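Putative transcription protein (Pseudomonas aeruginosa PAO1, PDB 4GCV) probably binds DNA as a dimeric winged helix-turn-helix transcriptional regulator of the HxlR family, with a putative role in sensing oxidative stress. Local coordinates at residues 11-16 with 21-26; 26-31 with 54-59; 124-127 with 133-136. The protein carries 2 engineered substitutions. All blocks are in the same frame, centred on the assembly; numbering follows the deposited sequence.

Contact 1. Residues 11-16 with 21-26; sequences CPIARS and GEWWSI
Ala14 sets its methyl group over one face of the Trp23 indole, and this pair accounts for most of the 149 Å² buried between 11-16 and 21-26. CB stands over the benzene half of the bicycle, 3.8 Å from the centroid of the Trp23 six-membered ring and only 10° off its normal, a CH-pi contact made squarely over the face. The backbone of Ala14 shares in it: its CA lies 3.9 Å from Trp23 CE3, close enough for the ring to pack against the helix surface itself. Trp23 reaches across because CG is anti to its own backbone N (chi1 174°), which extends the indole toward the preceding helix.

Ile13 adds a lighter touch, its CG2 coming obliquely to within 4.3 Å of Trp23 CZ3. No hydrogen bond crosses between the segments; the contact is apolar, and the indole is buried. Trp23 CD1 in turn sits above the ring of Trp24, displaced toward its rim. Leu17 and Glu18 also touch Trp23, as does Met152 of the second subunit, while Ile13 leans on Asn101 of helix 84-101.

Gly21, with positive phi, is the first residue to leave helical geometry and closes helix 12-19 in a Schellman motif, shortly before helix 23-33 begins. An aromatic residue in the first turn of one helix thus packs back on the helix before it, joining consecutive helices 12-19 and 23-33, the second of which belongs to the HxlR-like winged helix-turn-helix fold.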
loop_
_atom_site.group_PDB
_atom_site.type_symbol
_atom_site.label_atom_id
_atom_site.label_comp_id
_atom_site.label_asym_id
_atom_site.label_seq_id
_atom_site.Cartn_x
_atom_site.Cartn_y
_atom_site.Cartn_z
ATOM N N CYS B 11 12.588 6.636 -13.890
ATOM C CA CYS B 11 11.397 6.472 -14.797
ATOM C C CYS B 11 10.102 6.918 -14.076
ATOM O O CYS B 11 10.107 7.075 -12.893
ATOM C CB CYS B 11 11.311 5.007 -15.269
ATOM S SG CYS B 11 11.134 3.876 -13.894
ATOM N N PRO B 12 8.995 7.140 -14.797
ATOM C CA PRO B 12 7.813 7.609 -14.081
ATOM C C PRO B 12 7.318 6.810 -12.866
ATOM O O PRO B 12 6.966 7.432 -11.874
ATOM C CB PRO B 12 6.749 7.673 -15.184
ATOM C CG PRO B 12 7.614 8.045 -16.475
ATOM C CD PRO B 12 8.818 7.178 -16.274
ATOM N N ILE B 13 7.265 5.482 -12.907
ATOM C CA ILE B 13 6.756 4.745 -11.742
ATOM C C ILE B 13 7.708 4.836 -10.524
ATOM O O ILE B 13 7.238 4.893 -9.399
ATOM C CB ILE B 13 6.453 3.276 -12.050
ATOM C CG1 ILE B 13 5.359 2.753 -11.117
ATOM C CG2 ILE B 13 7.697 2.441 -11.946
ATOM C CD1 ILE B 13 5.129 1.256 -11.154
ATOM N N ALA B 14 9.022 4.856 -10.743
ATOM C CA ALA B 14 9.962 4.991 -9.624
ATOM C C ALA B 14 9.777 6.353 -8.937
ATOM O O ALA B 14 9.726 6.468 -7.701
ATOM C CB ALA B 14 11.442 4.809 -10.118
ATOM N N ARG B 15 9.632 7.382 -9.758
ATOM C CA ARG B 15 9.405 8.722 -9.256
ATOM C C ARG B 15 8.122 8.850 -8.418
ATOM O O ARG B 15 8.167 9.399 -7.317
ATOM C CB ARG B 15 9.453 9.753 -10.409
ATOM C CG ARG B 15 10.887 10.336 -10.700
ATOM C CD ARG B 15 10.824 11.461 -11.747
ATOM N NE ARG B 15 11.793 12.550 -11.523
ATOM C CZ ARG B 15 12.828 12.821 -12.327
ATOM N NH1 ARG B 15 13.052 12.085 -13.420
ATOM N NH2 ARG B 15 13.650 13.833 -12.055
ATOM N N SER B 16 6.994 8.333 -8.910
ATOM C CA SER B 16 5.748 8.332 -8.136
ATOM C C SER B 16 5.885 7.563 -6.827
ATOM O O SER B 16 5.380 8.003 -5.806
ATOM C CB SER B 16 4.609 7.681 -8.909
ATOM O OG SER B 16 4.215 8.473 -9.995
ATOM N N GLY B 21 7.046 7.410 -0.882
ATOM C CA GLY B 21 7.882 6.767 0.169
ATOM C C GLY B 21 7.939 5.240 0.202
ATOM O O GLY B 21 8.384 4.680 1.211
ATOM N N GLU B 22 7.566 4.558 -0.897
ATOM C CA GLU B 22 7.575 3.078 -0.958
ATOM C C GLU B 22 8.502 2.367 -1.947
ATOM O O GLU B 22 8.508 1.145 -1.993
ATOM C CB GLU B 22 6.176 2.554 -1.324
ATOM C CG GLU B 22 5.126 2.925 -0.338
ATOM C CD GLU B 22 5.307 2.234 1.007
ATOM O OE1 GLU B 22 5.843 1.090 1.106
ATOM O OE2 GLU B 22 4.882 2.880 1.954
ATOM N N TRP B 23 9.233 3.093 -2.767
ATOM C CA TRP B 23 10.011 2.475 -3.835
ATOM C C TRP B 23 11.041 1.447 -3.352
ATOM O O TRP B 23 10.961 0.302 -3.733
ATOM C CB TRP B 23 10.638 3.577 -4.718
ATOM C CG TRP B 23 11.593 3.059 -5.780
ATOM C CD1 TRP B 23 12.945 3.256 -5.827
ATOM C CD2 TRP B 23 11.259 2.304 -6.962
ATOM N NE1 TRP B 23 13.472 2.677 -6.963
ATOM C CE2 TRP B 23 12.465 2.064 -7.660
ATOM C CE3 TRP B 23 10.066 1.773 -7.474
ATOM C CZ2 TRP B 23 12.511 1.325 -8.856
ATOM C CZ3 TRP B 23 10.109 1.057 -8.667
ATOM C CH2 TRP B 23 11.323 0.831 -9.337
ATOM N N TRP B 24 12.001 1.880 -2.534
ATOM C CA TRP B 24 12.958 0.986 -1.912
ATOM C C TRP B 24 12.331 -0.108 -1.053
ATOM O O TRP B 24 12.720 -1.249 -1.170
ATOM C CB TRP B 24 13.972 1.790 -1.104
ATOM C CG TRP B 24 14.814 2.577 -1.997
ATOM C CD1 TRP B 24 14.821 3.945 -2.130
ATOM C CD2 TRP B 24 15.725 2.074 -2.962
ATOM N NE1 TRP B 24 15.700 4.317 -3.103
ATOM C CE2 TRP B 24 16.281 3.193 -3.629
ATOM C CE3 TRP B 24 16.139 0.790 -3.332
ATOM C CZ2 TRP B 24 17.248 3.064 -4.632
ATOM C CZ3 TRP B 24 17.079 0.659 -4.343
ATOM C CH2 TRP B 24 17.635 1.793 -4.969
ATOM N N SER B 25 11.319 0.202 -0.249
ATOM C CA SER B 25 10.607 -0.868 0.485
ATOM C C SER B 25 10.077 -1.912 -0.483
ATOM O O SER B 25 10.151 -3.104 -0.221
ATOM C CB SER B 25 9.426 -0.320 1.270
ATOM O OG SER B 25 9.855 0.621 2.210
ATOM N N ILE B 26 9.553 -1.474 -1.621
ATOM C CA ILE B 26 9.003 -2.454 -2.559
ATOM C C ILE B 26 10.075 -3.321 -3.132
ATOM O O ILE B 26 9.897 -4.511 -3.264
ATOM C CB ILE B 26 8.197 -1.767 -3.646
ATOM C CG1 ILE B 26 6.887 -1.255 -3.040
ATOM C CG2 ILE B 26 7.952 -2.687 -4.849
ATOM C CD1 ILE B 26 6.281 -0.118 -3.913
#

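Contact 2. Residues 26-31 with 54-59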
loop_
_atom_site.group_PDB
_atom_site.type_symbol
_atom_site.label_atom_id
_atom_site.label_comp_id
_atom_site.label_asym_id
_atom_site.label_seq_id
_atom_site.Cartn_x
_atom_site.Cartn_y
_atom_site.Cartn_z
ATOM N N ILE B 26 9.553 -1.474 -1.621
ATOM C CA ILE B 26 9.003 -2.454 -2.559
ATOM C C ILE B 26 10.075 -3.321 -3.132
ATOM O O ILE B 26 9.897 -4.511 -3.264
ATOM C CB ILE B 26 8.197 -1.767 -3.646
ATOM C CG1 ILE B 26 6.887 -1.255 -3.040
ATOM C CG2 ILE B 26 7.952 -2.687 -4.849
ATOM C CD1 ILE B 26 6.281 -0.118 -3.913
ATOM N N LEU B 27 11.229 -2.738 -3.429
ATOM C CA LEU B 27 12.287 -3.479 -4.076
ATOM C C LEU B 27 12.891 -4.445 -3.085
ATOM O O LEU B 27 13.094 -5.606 -3.393
ATOM C CB LEU B 27 13.328 -2.506 -4.665
ATOM C CG LEU B 27 12.933 -1.742 -5.933
ATOM C CD1 LEU B 27 14.154 -0.953 -6.417
ATOM C CD2 LEU B 27 12.473 -2.695 -7.072
ATOM N N ILE B 28 13.156 -3.976 -1.870
ATOM C CA ILE B 28 13.719 -4.845 -0.844
ATOM C C ILE B 28 12.749 -5.955 -0.417
ATOM O O ILE B 28 13.119 -7.145 -0.389
ATOM C CB ILE B 28 14.183 -4.015 0.385
ATOM C CG1 ILE B 28 15.258 -3.007 -0.024
ATOM C CG2 ILE B 28 14.703 -4.905 1.490
ATOM C CD1 ILE B 28 15.386 -1.841 0.983
HETATM N N MSE B 29 11.500 -5.605 -0.135
HETATM C CA MSE B 29 10.530 -6.648 0.217
HETATM C C MSE B 29 10.424 -7.709 -0.873
HETATM O O MSE B 29 10.470 -8.929 -0.590
HETATM C CB MSE B 29 9.175 -6.045 0.552
HETATM C CG MSE B 29 9.165 -5.268 1.838
HETATM SE SE MSE B 29 9.761 -6.487 3.344
HETATM C CE MSE B 29 8.032 -7.375 3.493
ATOM N N ARG B 30 10.325 -7.272 -2.130
ATOM C CA ARG B 30 10.315 -8.200 -3.241
ATOM C C ARG B 30 11.491 -9.180 -3.220
ATOM O O ARG B 30 11.305 -10.396 -3.340
ATOM C CB ARG B 30 10.320 -7.419 -4.557
ATOM C CG ARG B 30 10.105 -8.258 -5.749
ATOM C CD ARG B 30 10.199 -7.426 -7.060
ATOM N NE ARG B 30 10.230 -8.344 -8.189
ATOM C CZ ARG B 30 11.324 -8.982 -8.591
ATOM N NH1 ARG B 30 12.480 -8.774 -7.959
ATOM N NH2 ARG B 30 11.272 -9.838 -9.618
ATOM N N ASP B 31 12.700 -8.655 -3.071
ATOM C CA ASP B 31 13.882 -9.520 -3.031
ATOM C C ASP B 31 13.882 -10.412 -1.806
ATOM O O ASP B 31 14.342 -11.552 -1.890
ATOM C CB ASP B 31 15.164 -8.676 -2.967
ATOM C CG ASP B 31 15.587 -8.114 -4.296
ATOM O OD1 ASP B 31 15.266 -8.720 -5.349
ATOM O OD2 ASP B 31 16.286 -7.053 -4.281
ATOM N N THR B 54 20.545 0.201 5.046
ATOM C CA THR B 54 20.506 -0.117 6.448
ATOM C C THR B 54 19.301 0.565 7.070
ATOM O O THR B 54 18.562 -0.044 7.880
ATOM C CB THR B 54 21.821 0.337 7.151
ATOM O OG1 THR B 54 22.881 -0.514 6.720
ATOM C CG2 THR B 54 21.728 0.267 8.684
ATOM N N ARG B 55 19.078 1.818 6.687
ATOM C CA ARG B 55 17.967 2.550 7.231
ATOM C C ARG B 55 16.657 1.880 6.783
ATOM O O ARG B 55 15.712 1.757 7.560
ATOM C CB ARG B 55 18.041 4.011 6.799
ATOM C CG ARG B 55 18.032 4.978 7.986
ATOM C CD ARG B 55 18.725 6.320 7.652
ATOM N NE ARG B 55 18.479 6.693 6.263
ATOM C CZ ARG B 55 19.416 7.178 5.448
ATOM N NH1 ARG B 55 20.657 7.339 5.895
ATOM N NH2 ARG B 55 19.123 7.471 4.174
ATOM N N ARG B 56 16.614 1.443 5.530
ATOM C CA ARG B 56 15.407 0.861 4.921
ATOM C C ARG B 56 15.136 -0.543 5.492
ATOM O O ARG B 56 13.994 -0.887 5.798
ATOM C CB ARG B 56 15.526 0.806 3.387
ATOM C CG ARG B 56 15.262 2.118 2.618
ATOM C CD ARG B 56 13.866 2.707 2.854
ATOM N NE ARG B 56 13.514 3.810 1.942
ATOM C CZ ARG B 56 14.237 4.919 1.769
ATOM N NH1 ARG B 56 15.387 5.077 2.417
ATOM N NH2 ARG B 56 13.833 5.870 0.932
ATOM N N LEU B 57 16.190 -1.345 5.659
ATOM C CA LEU B 57 16.063 -2.629 6.390
ATOM C C LEU B 57 15.551 -2.443 7.807
ATOM O O LEU B 57 14.581 -3.084 8.197
ATOM C CB LEU B 57 17.371 -3.434 6.393
ATOM C CG LEU B 57 17.728 -4.042 5.027
ATOM C CD1 LEU B 57 19.139 -4.571 5.053
ATOM C CD2 LEU B 57 16.734 -5.126 4.569
ATOM N N ASN B 58 16.173 -1.553 8.568
ATOM C CA ASN B 58 15.744 -1.326 9.938
ATOM C C ASN B 58 14.298 -0.885 9.991
ATOM O O ASN B 58 13.599 -1.293 10.903
ATOM C CB ASN B 58 16.591 -0.284 10.639
ATOM C CG ASN B 58 18.025 -0.744 10.861
ATOM O OD1 ASN B 58 18.355 -1.935 10.702
ATOM N ND2 ASN B 58 18.901 0.216 11.191
ATOM N N ALA B 59 13.864 -0.053 9.049
ATOM C CA ALA B 59 12.495 0.428 9.070
ATOM C C ALA B 59 11.537 -0.731 8.734
ATOM O O ALA B 59 10.472 -0.836 9.343
ATOM C CB ALA B 59 12.264 1.660 8.071
#
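Ile28 turns both of its branches to helix 50-62: chi1 of -60° sets CG2 anti to the backbone N and CG1 anti to the carbonyl carbon, and the extended second torsion carries CD1 on to Arg56, while CG2 lands on the next residue, Leu57. Its CB is directed toward helix 50-62, and the residue provides 62 of the 117 Å² buried here, more than half. Its CD1 meets Arg56 CB at 3.6 Å, and its CG2 meets Leu57 CD2 at 3.7 Å.

The two partners receive it differently. Leu57 starts off to one side, but with chi1 at -71° its end swings nearer and offers a single methyl, which meets the isoleucine branch at a slant. Arg56 starts toward Ile28 and then leaves: CB touches the isoleucine, and beyond it the chain bends at chi2 (-59°) and leads away, the two side chains running at about a right angle. The outer part of the arginine is carried off toward helix 23-33 one turn earlier, where Arg56 NE packs 3.7 Å from Trp24 CB. The CB end of this partly exposed arginine thus packs on Ile28 while the guanidinium lies against Trp24.

No hydrogen bond links the segments, and the closest CA atoms, those of Ile28 and Leu57, remain 7.9 Å apart, so the helices meet through side chains.

Leu53 and Leu60 of helix 50-62 and Leu46 of helix 39-46 also touch Ile28. Leu57 also reaches Phe39 of helix 39-46 and Leu66 of strand 66-73, so the contact lies where three helices of the winged helix-turn-helix domain meet the start of the wing.

Contact 3. Residues 124-127 with 133-136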
loop_
_atom_site.group_PDB
_atom_site.type_symbol
_atom_site.label_atom_id
_atom_site.label_comp_id
_atom_site.label_asym_id
_atom_site.label_seq_id
_atom_site.Cartn_x
_atom_site.Cartn_y
_atom_site.Cartn_z
ATOM N N SER B 124 -6.401 -4.859 -13.864
ATOM C CA SER B 124 -6.845 -4.259 -12.614
ATOM C C SER B 124 -7.073 -5.272 -11.513
ATOM O O SER B 124 -7.189 -6.466 -11.773
ATOM C CB SER B 124 -8.145 -3.468 -12.814
ATOM O OG SER B 124 -9.119 -4.297 -13.398
ATOM N N PHE B 125 -7.099 -4.756 -10.282
ATOM C CA PHE B 125 -7.447 -5.527 -9.110
ATOM C C PHE B 125 -8.930 -5.748 -9.166
ATOM O O PHE B 125 -9.641 -4.895 -9.679
ATOM C CB PHE B 125 -7.163 -4.717 -7.864
ATOM C CG PHE B 125 -5.814 -4.949 -7.277
ATOM C CD1 PHE B 125 -4.687 -4.933 -8.076
ATOM C CD2 PHE B 125 -5.683 -5.184 -5.891
ATOM C CE1 PHE B 125 -3.430 -5.133 -7.533
ATOM C CE2 PHE B 125 -4.420 -5.375 -5.311
ATOM C CZ PHE B 125 -3.286 -5.366 -6.147
HETATM N N MSE B 126 -9.418 -6.867 -8.638
HETATM C CA MSE B 126 -10.867 -7.050 -8.476
HETATM C C MSE B 126 -11.145 -7.576 -7.058
HETATM O O MSE B 126 -10.275 -8.172 -6.450
HETATM C CB MSE B 126 -11.403 -8.032 -9.526
HETATM C CG MSE B 126 -11.220 -7.611 -11.008
HETATM SE SE MSE B 126 -12.581 -6.307 -11.614
HETATM C CE MSE B 126 -11.594 -4.681 -11.387
ATOM N N ALA B 127 -12.345 -7.351 -6.538
ATOM C CA ALA B 127 -12.728 -7.895 -5.241
ATOM C C ALA B 127 -13.559 -9.179 -5.331
ATOM O O ALA B 127 -14.607 -9.213 -5.997
ATOM C CB ALA B 127 -13.476 -6.847 -4.430
ATOM N N ARG B 133 -18.741 -14.288 -6.708
ATOM C CA ARG B 133 -18.767 -13.085 -7.548
ATOM C C ARG B 133 -17.556 -12.159 -7.355
ATOM O O ARG B 133 -17.050 -11.982 -6.241
ATOM C CB ARG B 133 -20.038 -12.301 -7.224
ATOM C CG ARG B 133 -20.575 -11.321 -8.292
ATOM C CD ARG B 133 -22.146 -11.141 -8.190
ATOM N NE ARG B 133 -22.602 -11.074 -6.792
ATOM C CZ ARG B 133 -22.459 -10.009 -5.990
ATOM N NH1 ARG B 133 -21.912 -8.890 -6.437
ATOM N NH2 ARG B 133 -22.864 -10.064 -4.730
ATOM N N THR B 134 -17.112 -11.570 -8.461
ATOM C CA THR B 134 -16.050 -10.603 -8.467
ATOM C C THR B 134 -16.601 -9.242 -8.872
ATOM O O THR B 134 -17.270 -9.133 -9.896
ATOM C CB THR B 134 -14.935 -11.039 -9.424
ATOM O OG1 THR B 134 -13.982 -11.813 -8.693
ATOM C CG2 THR B 134 -14.211 -9.833 -10.009
ATOM N N VAL B 135 -16.339 -8.220 -8.065
ATOM C CA VAL B 135 -16.708 -6.850 -8.410
ATOM C C VAL B 135 -15.510 -5.889 -8.486
ATOM O O VAL B 135 -14.466 -6.127 -7.883
ATOM C CB VAL B 135 -17.742 -6.272 -7.433
ATOM C CG1 VAL B 135 -19.032 -7.086 -7.469
ATOM C CG2 VAL B 135 -17.157 -6.186 -6.013
ATOM N N PRO B 136 -15.656 -4.801 -9.248
ATOM C CA PRO B 136 -14.599 -3.795 -9.287
ATOM C C PRO B 136 -14.456 -3.091 -7.959
ATOM O O PRO B 136 -15.425 -2.978 -7.204
ATOM C CB PRO B 136 -15.095 -2.799 -10.342
ATOM C CG PRO B 136 -16.560 -3.017 -10.422
ATOM C CD PRO B 136 -16.758 -4.486 -10.180
#
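Ala127 and Val135 form the firm part of this strand pairing, an antiparallel hydrogen-bonded pair closed in both directions. Ala127 N donates to Val135 O at 2.8 Å, and Val135 N returns the bond to Ala127 O at 2.9 Å. The same Ala127 oxygen takes a CA-H...O contact from Thr134 CA at 3.2 Å, giving it a second, weaker partner. Both side chains of the pair project from one face of the sheet, where Ala127 CB lies 4.1 Å from Val135 CG2; chi1 of -62° places that methyl between the backbone N and the carbonyl carbon. Cys140 of strand 140-144 touches both side chains, and both residues are buried.

Beside this pair, the side chains of Met126 and Thr134 cross at about a right angle. Thr134 CG2, anti to its backbone N, presses on Met126 CB at 3.4 Å, tighter than usual for two carbons. Beyond this the selenomethionine chain bends twice and brings CE to 3.8 Å from Pro136 CA.

Toward Pro136 the packing slackens, Met126 CE lying 4.1 Å from Pro136 CB. Over the two short segments as a whole, the N-to-C directions of the strands differ by 126°, well short of antiparallel. At the other end Arg133 is exposed and keeps its side chain clear of 124-127, forming instead a salt bridge to Glu115 of the second subunit. Ser124 and Met126 pair with a strand of that same subunit, carrying the sheet across the interface. The whole is a short antiparallel beta hairpin, 122-129 with 134-136, here built into an intersubunit sheet.

Contacts 1 and 2 are both buried and both draw on helix 23-33. Contact 1 fastens that helix to 12-19 and contact 2 to 50-62; they share Ile26 within their ranges, their centres are about 12 Å apart, and neither has a hydrogen bond between its segments. They differ in what packs: an aromatic face under a methyl in one, branched aliphatic chains and an arginine stem in the other. Contact 3 belongs to the hairpin of strands 122-129 and 134-136, about 30 Å between centres from contact 2 and across the chain's centre from it. Only partly buried, it is joined by backbone hydrogen bonds. All three touch the second subunit.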